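PDB 1I36: conserved protein from Methanothermobacter thermautotrophicus, which is of unknown function but binds NADP and resembles the 3-hydroxyacid dehydrogenases in structure, which suggests an NADP-dependent oxidoreductase. Local coordinates for the interface of chains A and B. Residues are numbered along the deposited sequence; one frame, centred on the assembly and turned at random. Chains: chain A/B, Conserved hypothetical protein MTH1747.

The interface of chains A and B. Residues chain A 172, 175, 238, 241-242, 244-245; chain B 237-238, 240-241.
An interchain disulfide on the two-fold axis joins A:Cys241 and B:Cys241, each in the first turn of the helix that begins at residue 238; SG of A:Cys241 lies 2.0 Å from SG of B:Cys241. Both sulfurs sit anti to their carbonyl carbon (chi1 -65° and -72°), a setting that, with the helices placed as they are, lets them meet. A second link is polar. The carboxylate of A:Glu175, on helix 154-182, caps the start of the partner helix: OE2 accepts a nearly straight hydrogen bond from the backbone N of B:Val237 at 2.8 Å, and OE1 takes a more bent one from N of B:Met238 at 2.9 Å. Both N-H groups come to the syn side, somewhat out of the carboxylate plane, and the pair of bonds helps set its rotation. Glutamate suits the place because an extended chain, with CG anti to the backbone N (chi1 176°), carries two acceptors to adjacent amides; its negative charge would also be expected to favour a helix N-terminus. Around these links lies an apolar layer. The flexible B:Met238 bends at chi2 and chi3, laying SD 3.6 Å from CB of A:Cys241 and bringing CE to CD2 of A:Leu172, whose branched tip it crosses at about a right angle. CE of A:Met238 and CE of B:Met238 meet at 3.8 Å. Compact, branched B:Val237 packs against A:Arg244 and A:Ile245: CB faces CD1 of A:Ile245, CG1 packs on CB of A:Arg244, and CG2 sits over the centre of one guanidinium face, 3.9 Å above its plane. Repeated by symmetry, the cap and packing reinforce the covalent tie, probably helping to hold the two subunits together as a dimer; the structure alone does not show whether the disulfide forms in the cell.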
ATOM      1  N   LEU A 172       2.510  -1.561   6.912  1.00 19.44           N
ATOM      2  CA  LEU A 172       1.334  -0.711   7.131  1.00 20.05           C
ATOM      3  C   LEU A 172       0.125  -1.602   7.422  1.00 21.32           C
ATOM      4  O   LEU A 172      -0.670  -1.328   8.338  1.00 19.91           O
ATOM      5  CB  LEU A 172       1.047   0.160   5.903  1.00 18.17           C
ATOM      6  CG  LEU A 172       2.039   1.283   5.590  1.00 21.93           C
ATOM      7  CD1 LEU A 172       1.819   1.799   4.157  1.00 24.48           C
ATOM      8  CD2 LEU A 172       1.900   2.457   6.599  1.00 20.96           C
ATOM      9  N   GLU A 175       0.485  -3.184  11.060  1.00 20.69           N
ATOM     10  CA  GLU A 175       0.159  -2.269  12.133  1.00 20.54           C
ATOM     11  C   GLU A 175      -1.350  -1.955  12.179  1.00 21.40           C
ATOM     12  O   GLU A 175      -1.950  -1.938  13.265  1.00 20.05           O
ATOM     13  CB  GLU A 175       0.978  -0.984  12.045  1.00 20.74           C
ATOM     14  CG  GLU A 175       0.574   0.043  13.104  1.00 20.73           C
ATOM     15  CD  GLU A 175       1.620   1.091  13.366  1.00 23.36           C
ATOM     16  OE1 GLU A 175       1.614   2.139  12.696  1.00 23.74           O
ATOM     17  OE2 GLU A 175       2.443   0.878  14.277  1.00 25.80           O
ATOM     18  N   MET A 238      10.092   7.015   5.104  1.00 20.36           N
ATOM     19  CA  MET A 238       9.343   5.809   5.458  1.00 19.27           C
ATOM     20  C   MET A 238      10.112   4.564   5.940  1.00 21.47           C
ATOM     21  O   MET A 238       9.664   3.876   6.864  1.00 20.03           O
ATOM     22  CB  MET A 238       8.379   5.439   4.312  1.00 19.43           C
ATOM     23  CG  MET A 238       7.349   6.510   3.950  1.00 27.03           C
ATOM     24  SD  MET A 238       6.098   6.735   5.264  1.00 27.10           S
ATOM     25  CE  MET A 238       5.092   5.308   4.999  1.00 26.59           C
ATOM     26  N   CYS A 241      10.405   3.924   9.952  1.00 29.16           N
ATOM     27  CA  CYS A 241       9.251   3.345  10.644  1.00 26.74           C
ATOM     28  C   CYS A 241       9.021   1.910  10.210  1.00 24.79           C
ATOM     29  O   CYS A 241       8.765   1.034  11.046  1.00 25.66           O
ATOM     30  CB  CYS A 241       8.007   4.198  10.394  1.00 28.16           C
ATOM     31  SG  CYS A 241       8.118   5.889  11.096  1.00 32.53           S
ATOM     32  N   ILE A 242       9.157   1.645   8.907  1.00 23.55           N
ATOM     33  CA  ILE A 242       8.965   0.295   8.386  1.00 21.99           C
ATOM     34  C   ILE A 242       9.950  -0.666   9.055  1.00 23.72           C
ATOM     35  O   ILE A 242       9.578  -1.780   9.425  1.00 22.63           O
ATOM     36  CB  ILE A 242       9.106   0.248   6.835  1.00 23.31           C
ATOM     37  CG1 ILE A 242       7.957   1.014   6.165  1.00 21.98           C
ATOM     38  CG2 ILE A 242       9.089  -1.188   6.325  1.00 21.78           C
ATOM     39  CD1 ILE A 242       8.227   1.318   4.677  1.00 23.91           C
ATOM     40  N   ARG A 244      11.285  -0.325  12.001  1.00 32.72           N
ATOM     41  CA  ARG A 244      10.834  -0.526  13.378  1.00 35.11           C
ATOM     42  C   ARG A 244       9.767  -1.633  13.472  1.00 34.22           C
ATOM     43  O   ARG A 244       9.787  -2.431  14.415  1.00 33.97           O
ATOM     44  CB  ARG A 244      10.322   0.775  13.980  1.00 38.65           C
ATOM     45  CG  ARG A 244      11.396   1.845  14.127  1.00 43.79           C
ATOM     46  CD  ARG A 244      10.933   2.974  15.023  1.00 46.28           C
ATOM     47  NE  ARG A 244      10.596   2.427  16.330  1.00 51.55           N
ATOM     48  CZ  ARG A 244       9.703   2.937  17.174  1.00 52.73           C
ATOM     49  NH1 ARG A 244       9.037   4.049  16.871  1.00 49.93           N
ATOM     50  NH2 ARG A 244       9.415   2.270  18.290  1.00 52.75           N
ATOM     51  N   ILE A 245       8.872  -1.720  12.477  1.00 31.60           N
ATOM     52  CA  ILE A 245       7.840  -2.763  12.470  1.00 31.51           C
ATOM     53  C   ILE A 245       8.496  -4.134  12.268  1.00 33.17           C
ATOM     54  O   ILE A 245       8.180  -5.101  12.977  1.00 31.46           O
ATOM     55  CB  ILE A 245       6.775  -2.551  11.341  1.00 30.92           C
ATOM     56  CG1 ILE A 245       5.911  -1.310  11.613  1.00 31.98           C
ATOM     57  CG2 ILE A 245       5.918  -3.794  11.177  1.00 29.03           C
ATOM     58  CD1 ILE A 245       4.986  -1.428  12.798  1.00 33.20           C
TER
ATOM     59  N   VAL B 237       3.837   3.043  15.307  1.00 30.46           N
ATOM     60  CA  VAL B 237       5.111   3.290  14.665  1.00 28.64           C
ATOM     61  C   VAL B 237       4.990   4.056  13.339  1.00 26.96           C
ATOM     62  O   VAL B 237       5.739   5.010  13.108  1.00 24.67           O
ATOM     63  CB  VAL B 237       5.849   1.946  14.404  1.00 30.80           C
ATOM     64  CG1 VAL B 237       7.072   2.167  13.500  1.00 32.21           C
ATOM     65  CG2 VAL B 237       6.285   1.307  15.750  1.00 30.79           C
ATOM     66  N   MET B 238       4.039   3.667  12.482  1.00 23.91           N
ATOM     67  CA  MET B 238       3.907   4.293  11.168  1.00 23.11           C
ATOM     68  C   MET B 238       3.431   5.733  11.028  1.00 24.06           C
ATOM     69  O   MET B 238       3.947   6.475  10.178  1.00 20.64           O
ATOM     70  CB  MET B 238       3.085   3.400  10.224  1.00 23.56           C
ATOM     71  CG  MET B 238       3.634   1.985  10.023  1.00 26.40           C
ATOM     72  SD  MET B 238       5.346   2.003   9.422  1.00 27.79           S
ATOM     73  CE  MET B 238       5.185   3.058   8.038  1.00 23.93           C
ATOM     74  N   THR B 240       4.077   8.459  12.513  1.00 22.22           N
ATOM     75  CA  THR B 240       5.134   9.466  12.572  1.00 26.93           C
ATOM     76  C   THR B 240       5.787   9.705  11.204  1.00 24.51           C
ATOM     77  O   THR B 240       5.953  10.846  10.792  1.00 25.25           O
ATOM     78  CB  THR B 240       6.196   9.124  13.627  1.00 30.38           C
ATOM     79  OG1 THR B 240       5.573   9.003  14.916  1.00 34.51           O
ATOM     80  CG2 THR B 240       7.233  10.237  13.717  1.00 30.99           C
ATOM     81  N   CYS B 241       6.153   8.638  10.493  1.00 22.99           N
ATOM     82  CA  CYS B 241       6.764   8.819   9.178  1.00 24.77           C
ATOM     83  C   CYS B 241       5.783   9.374   8.156  1.00 23.44           C
ATOM     84  O   CYS B 241       6.146  10.213   7.329  1.00 22.98           O
ATOM     85  CB  CYS B 241       7.347   7.507   8.669  1.00 26.06           C
ATOM     86  SG  CYS B 241       8.848   7.037   9.587  1.00 31.08           S
TER